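PDB 6N1F: oxidoreductase, 2OG-Fe(II) oxygenase family from Burkholderia pseudomallei, which probably acts as an iron-dependent oxidoreductase of the 2OG-Fe(II) oxygenase family and binds an iron ion. Local coordinates for residues 65-77 against 86-98. Sequence-based numbering, arbitrary orientation.
Sequences IDALQARLPEEPV and HDIYVRRIMVDRA
E75 and V90 face each other as the hydrogen-bonded pair of an antiparallel beta hairpin, the short strand 75-76 running along strand 88-92 at one margin of the large sheet of this 2OG-Fe(II) oxygenase. Their backbones satisfy one another: V90 N gives a nearly straight bond to E75 O (2.8 Å, 172°), and E75 N returns one to V90 O. P76 and Y89 form the non-hydrogen-bonded pair that follows, and V77 N then donates to I88 O at 2.9 Å. The other edge of strand 88-92 is taken up by strand 137-147.

R91 ties the hairpin to helix 59-70 and the loop after it. Extended from CG to NE, it lays its guanidinium between Q69 O and the CA of A70 on one face and E74 OE1 on the other. NH1 donates to Q69 OE1 (2.9 Å), while NE makes only a weak bond to L72 O. Q69 NE2 turns back to its own helix, bonding weakly to D66 O and OD1. The E74 carboxylate stacks on R91 with planes 16° apart, a long, purely electrostatic salt bridge.

P76 CB sits 3.8 Å from the centroid of the H86 ring in a CH-pi contact. CG of E75 lies between backbone N and carbonyl carbon (chi1 66°); from there OE2 accepts a salt-bridging hydrogen bond from R92 NE, 2.6 Å away, with NE coming in from above the carboxylate plane.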
loop_
_atom_site.group_PDB
_atom_site.type_symbol
_atom_site.label_atom_id
_atom_site.label_comp_id
_atom_site.label_asym_id
_atom_site.label_seq_id
_atom_site.Cartn_x
_atom_site.Cartn_y
_atom_site.Cartn_z
ATOM N N ILE A 65 -5.165 -2.400 -14.282
ATOM C CA ILE A 65 -4.794 -3.172 -13.096
ATOM C C ILE A 65 -5.995 -3.934 -12.563
ATOM O O ILE A 65 -5.895 -5.118 -12.213
ATOM C CB ILE A 65 -4.197 -2.247 -12.021
ATOM C CG1 ILE A 65 -2.851 -1.691 -12.483
ATOM C CG2 ILE A 65 -4.095 -2.985 -10.672
ATOM C CD1 ILE A 65 -2.358 -0.567 -11.604
ATOM N N ASP A 66 -7.158 -3.282 -12.536
ATOM C CA ASP A 66 -8.368 -3.923 -12.029
ATOM C C ASP A 66 -8.762 -5.129 -12.875
ATOM O O ASP A 66 -9.110 -6.187 -12.334
ATOM C CB ASP A 66 -9.511 -2.913 -11.972
ATOM C CG ASP A 66 -10.301 -3.017 -10.695
ATOM O OD1 ASP A 66 -10.074 -3.994 -9.945
ATOM O OD2 ASP A 66 -11.133 -2.122 -10.433
ATOM N N ALA A 67 -8.730 -4.990 -14.204
ATOM C CA ALA A 67 -9.041 -6.127 -15.067
ATOM C C ALA A 67 -8.034 -7.251 -14.874
ATOM O O ALA A 67 -8.397 -8.431 -14.882
ATOM C CB ALA A 67 -9.074 -5.688 -16.533
ATOM N N LEU A 68 -6.765 -6.903 -14.681
ATOM C CA LEU A 68 -5.732 -7.927 -14.568
ATOM C C LEU A 68 -5.817 -8.670 -13.241
ATOM O O LEU A 68 -5.699 -9.899 -13.210
ATOM C CB LEU A 68 -4.351 -7.300 -14.743
ATOM C CG LEU A 68 -3.953 -6.868 -16.153
ATOM C CD1 LEU A 68 -2.677 -6.047 -16.106
ATOM C CD2 LEU A 68 -3.758 -8.091 -17.021
ATOM N N GLN A 69 -6.013 -7.951 -12.130
ATOM C CA GLN A 69 -6.012 -8.634 -10.836
ATOM C C GLN A 69 -7.188 -9.599 -10.710
ATOM O O GLN A 69 -7.069 -10.647 -10.056
ATOM C CB GLN A 69 -5.996 -7.608 -9.693
ATOM C CG GLN A 69 -7.137 -6.615 -9.701
ATOM C CD GLN A 69 -8.349 -7.140 -8.972
ATOM O OE1 GLN A 69 -8.223 -7.966 -8.066
ATOM N NE2 GLN A 69 -9.531 -6.684 -9.373
ATOM N N ALA A 70 -8.312 -9.291 -11.363
ATOM C CA ALA A 70 -9.451 -10.201 -11.360
ATOM C C ALA A 70 -9.058 -11.603 -11.825
ATOM O O ALA A 70 -9.552 -12.604 -11.294
ATOM C CB ALA A 70 -10.566 -9.632 -12.239
ATOM N N ARG A 71 -8.156 -11.694 -12.809
ATOM C CA ARG A 71 -7.716 -12.974 -13.362
ATOM C C ARG A 71 -6.877 -13.793 -12.392
ATOM O O ARG A 71 -6.618 -14.967 -12.667
ATOM C CB ARG A 71 -6.905 -12.749 -14.641
ATOM C CG ARG A 71 -7.639 -11.999 -15.755
ATOM C CD ARG A 71 -6.943 -12.214 -17.094
ATOM N NE ARG A 71 -7.685 -11.657 -18.226
ATOM C CZ ARG A 71 -8.706 -12.261 -18.836
ATOM N NH1 ARG A 71 -9.135 -13.455 -18.431
ATOM N NH2 ARG A 71 -9.306 -11.661 -19.855
ATOM N N LEU A 72 -6.446 -13.211 -11.283
ATOM C CA LEU A 72 -5.550 -13.868 -10.350
ATOM C C LEU A 72 -6.303 -14.839 -9.445
ATOM O O LEU A 72 -7.508 -14.689 -9.220
ATOM C CB LEU A 72 -4.827 -12.822 -9.507
ATOM C CG LEU A 72 -3.915 -11.903 -10.306
ATOM C CD1 LEU A 72 -3.232 -10.906 -9.384
ATOM C CD2 LEU A 72 -2.888 -12.728 -11.032
ATOM N N PRO A 73 -5.611 -15.855 -8.923
ATOM C CA PRO A 73 -6.238 -16.741 -7.932
ATOM C C PRO A 73 -6.381 -16.065 -6.572
ATOM O O PRO A 73 -5.486 -15.359 -6.098
ATOM C CB PRO A 73 -5.277 -17.934 -7.862
ATOM C CG PRO A 73 -3.971 -17.370 -8.264
ATOM C CD PRO A 73 -4.274 -16.334 -9.317
ATOM N N GLU A 74 -7.518 -16.316 -5.937
ATOM C CA GLU A 74 -7.883 -15.696 -4.678
ATOM C C GLU A 74 -7.827 -16.741 -3.570
ATOM O O GLU A 74 -8.239 -17.887 -3.768
ATOM C CB GLU A 74 -9.285 -15.097 -4.794
ATOM C CG GLU A 74 -9.602 -14.007 -3.810
ATOM C CD GLU A 74 -10.840 -13.218 -4.202
ATOM O OE1 GLU A 74 -10.762 -11.967 -4.253
ATOM O OE2 GLU A 74 -11.891 -13.849 -4.458
ATOM N N GLU A 75 -7.300 -16.354 -2.412
ATOM C CA GLU A 75 -7.241 -17.241 -1.260
ATOM C C GLU A 75 -7.697 -16.495 -0.016
ATOM O O GLU A 75 -7.481 -15.284 0.109
ATOM C CB GLU A 75 -5.825 -17.803 -1.044
ATOM C CG GLU A 75 -4.777 -16.768 -0.656
ATOM C CD GLU A 75 -3.387 -17.114 -1.169
ATOM O OE1 GLU A 75 -3.273 -17.604 -2.316
ATOM O OE2 GLU A 75 -2.409 -16.892 -0.424
ATOM N N PRO A 76 -8.351 -17.187 0.911
ATOM C CA PRO A 76 -8.831 -16.520 2.120
ATOM C C PRO A 76 -7.705 -16.302 3.117
ATOM O O PRO A 76 -6.760 -17.088 3.210
ATOM C CB PRO A 76 -9.878 -17.499 2.661
ATOM C CG PRO A 76 -9.384 -18.830 2.217
ATOM C CD PRO A 76 -8.681 -18.622 0.898
ATOM N N VAL A 77 -7.809 -15.196 3.850
ATOM C CA VAL A 77 -6.825 -14.831 4.868
ATOM C C VAL A 77 -7.515 -14.141 6.052
ATOM O O VAL A 77 -8.711 -14.337 6.312
ATOM C CB VAL A 77 -5.711 -13.927 4.280
ATOM C CG1 VAL A 77 -4.943 -13.231 5.392
ATOM C CG2 VAL A 77 -4.754 -14.729 3.398
ATOM N N HIS A 86 -13.576 -16.171 7.426
ATOM C CA HIS A 86 -13.112 -15.743 6.106
ATOM C C HIS A 86 -13.776 -14.446 5.648
ATOM O O HIS A 86 -14.827 -14.482 5.015
ATOM C CB HIS A 86 -13.386 -16.829 5.064
ATOM C CG HIS A 86 -12.584 -18.078 5.251
ATOM N ND1 HIS A 86 -12.810 -19.221 4.513
ATOM C CD2 HIS A 86 -11.554 -18.364 6.081
ATOM C CE1 HIS A 86 -11.958 -20.159 4.884
ATOM N NE2 HIS A 86 -11.185 -19.664 5.833
ATOM N N ASP A 87 -13.171 -13.297 5.948
ATOM C CA ASP A 87 -13.727 -12.036 5.478
ATOM C C ASP A 87 -12.718 -11.162 4.740
ATOM O O ASP A 87 -13.064 -10.040 4.348
ATOM C CB ASP A 87 -14.355 -11.252 6.645
ATOM C CG ASP A 87 -13.401 -11.061 7.797
ATOM O OD1 ASP A 87 -12.217 -11.430 7.644
ATOM O OD2 ASP A 87 -13.843 -10.544 8.852
ATOM N N ILE A 88 -11.499 -11.645 4.518
ATOM C CA ILE A 88 -10.531 -10.977 3.657
ATOM C C ILE A 88 -9.988 -12.000 2.672
ATOM O O ILE A 88 -9.572 -13.093 3.073
ATOM C CB ILE A 88 -9.388 -10.337 4.467
ATOM C CG1 ILE A 88 -9.947 -9.242 5.354
ATOM C CG2 ILE A 88 -8.362 -9.759 3.545
ATOM C CD1 ILE A 88 -8.905 -8.467 6.074
ATOM N N TYR A 89 -10.015 -11.655 1.386
ATOM C CA TYR A 89 -9.518 -12.512 0.319
ATOM C C TYR A 89 -8.353 -11.817 -0.376
ATOM O O TYR A 89 -8.450 -10.637 -0.731
ATOM C CB TYR A 89 -10.634 -12.846 -0.674
ATOM C CG TYR A 89 -11.636 -13.836 -0.126
ATOM C CD1 TYR A 89 -11.484 -15.198 -0.337
ATOM C CD2 TYR A 89 -12.720 -13.407 0.624
ATOM C CE1 TYR A 89 -12.393 -16.109 0.170
ATOM C CE2 TYR A 89 -13.632 -14.303 1.140
ATOM C CZ TYR A 89 -13.465 -15.653 0.911
ATOM O OH TYR A 89 -14.379 -16.542 1.423
ATOM N N VAL A 90 -7.260 -12.554 -0.566
ATOM C CA VAL A 90 -5.978 -11.997 -0.985
ATOM C C VAL A 90 -5.578 -12.616 -2.321
ATOM O O VAL A 90 -5.637 -13.841 -2.488
ATOM C CB VAL A 90 -4.899 -12.234 0.091
ATOM C CG1 VAL A 90 -3.539 -11.764 -0.380
ATOM C CG2 VAL A 90 -5.278 -11.498 1.372
ATOM N N ARG A 91 -5.184 -11.764 -3.269
ATOM C CA ARG A 91 -4.638 -12.179 -4.561
ATOM C C ARG A 91 -3.173 -11.776 -4.604
ATOM O O ARG A 91 -2.856 -10.594 -4.754
ATOM C CB ARG A 91 -5.414 -11.543 -5.710
ATOM C CG ARG A 91 -6.684 -12.268 -6.034
ATOM C CD ARG A 91 -7.695 -11.350 -6.679
ATOM N NE ARG A 91 -8.749 -12.112 -7.342
ATOM C CZ ARG A 91 -9.841 -11.574 -7.869
ATOM N NH1 ARG A 91 -10.026 -10.269 -7.805
ATOM N NH2 ARG A 91 -10.746 -12.341 -8.465
ATOM N N ARG A 92 -2.284 -12.747 -4.466
ATOM C CA ARG A 92 -0.870 -12.438 -4.353
ATOM C C ARG A 92 -0.252 -12.161 -5.720
ATOM O O ARG A 92 -0.565 -12.818 -6.715
ATOM C CB ARG A 92 -0.136 -13.580 -3.656
ATOM C CG ARG A 92 -0.759 -13.936 -2.344
ATOM C CD ARG A 92 0.191 -14.684 -1.442
ATOM N NE ARG A 92 -0.500 -15.082 -0.220
ATOM C CZ ARG A 92 -0.714 -14.272 0.811
ATOM N NH1 ARG A 92 -0.276 -13.019 0.772
ATOM N NH2 ARG A 92 -1.360 -14.715 1.878
ATOM N N ILE A 93 0.598 -11.147 -5.758
ATOM C CA ILE A 93 1.398 -10.815 -6.924
ATOM C C ILE A 93 2.868 -11.126 -6.678
ATOM O O ILE A 93 3.530 -11.769 -7.495
ATOM C CB ILE A 93 1.197 -9.332 -7.306
ATOM C CG1 ILE A 93 -0.178 -9.142 -7.965
ATOM C CG2 ILE A 93 2.315 -8.852 -8.220
ATOM C CD1 ILE A 93 -0.936 -7.857 -7.548
HETATM N N MSE A 94 3.382 -10.700 -5.535
HETATM C CA MSE A 94 4.733 -11.013 -5.115
HETATM C C MSE A 94 4.790 -11.386 -3.634
HETATM O O MSE A 94 4.203 -10.683 -2.808
HETATM C CB MSE A 94 5.621 -9.824 -5.385
HETATM C CG MSE A 94 6.981 -9.935 -4.816
HETATM SE SE MSE A 94 8.113 -8.850 -5.939
HETATM C CE MSE A 94 8.371 -10.087 -7.409
ATOM N N VAL A 95 5.496 -12.473 -3.300
ATOM C CA VAL A 95 5.614 -12.946 -1.925
ATOM C C VAL A 95 7.036 -12.699 -1.430
ATOM O O VAL A 95 7.987 -12.605 -2.209
ATOM C CB VAL A 95 5.245 -14.440 -1.788
ATOM C CG1 VAL A 95 3.844 -14.708 -2.309
ATOM C CG2 VAL A 95 6.256 -15.307 -2.506
ATOM N N ASP A 96 7.181 -12.624 -0.098
ATOM C CA ASP A 96 8.445 -12.248 0.545
ATOM C C ASP A 96 8.584 -12.980 1.887
ATOM O O ASP A 96 8.567 -12.382 2.964
ATOM C CB ASP A 96 8.526 -10.731 0.730
ATOM C CG ASP A 96 9.889 -10.274 1.205
ATOM O OD1 ASP A 96 10.847 -11.062 1.085
ATOM O OD2 ASP A 96 9.999 -9.134 1.704
ATOM N N ARG A 97 8.767 -14.301 1.827
ATOM C CA ARG A 97 8.737 -15.136 3.024
ATOM C C ARG A 97 9.989 -14.973 3.883
ATOM O O ARG A 97 11.084 -14.687 3.386
ATOM C CB ARG A 97 8.585 -16.607 2.648
ATOM C CG ARG A 97 7.304 -16.911 1.924
ATOM C CD ARG A 97 7.130 -18.394 1.736
ATOM N NE ARG A 97 6.248 -18.657 0.607
ATOM C CZ ARG A 97 6.671 -18.841 -0.637
ATOM N NH1 ARG A 97 7.969 -18.799 -0.915
ATOM N NH2 ARG A 97 5.797 -19.071 -1.607
ATOM N N ALA A 98 9.812 -15.199 5.190
ATOM C CA ALA A 98 10.900 -15.060 6.153
ATOM C C ALA A 98 12.087 -15.920 5.754
ATOM O O ALA A 98 11.944 -17.116 5.483
ATOM C CB ALA A 98 10.422 -15.444 7.556
#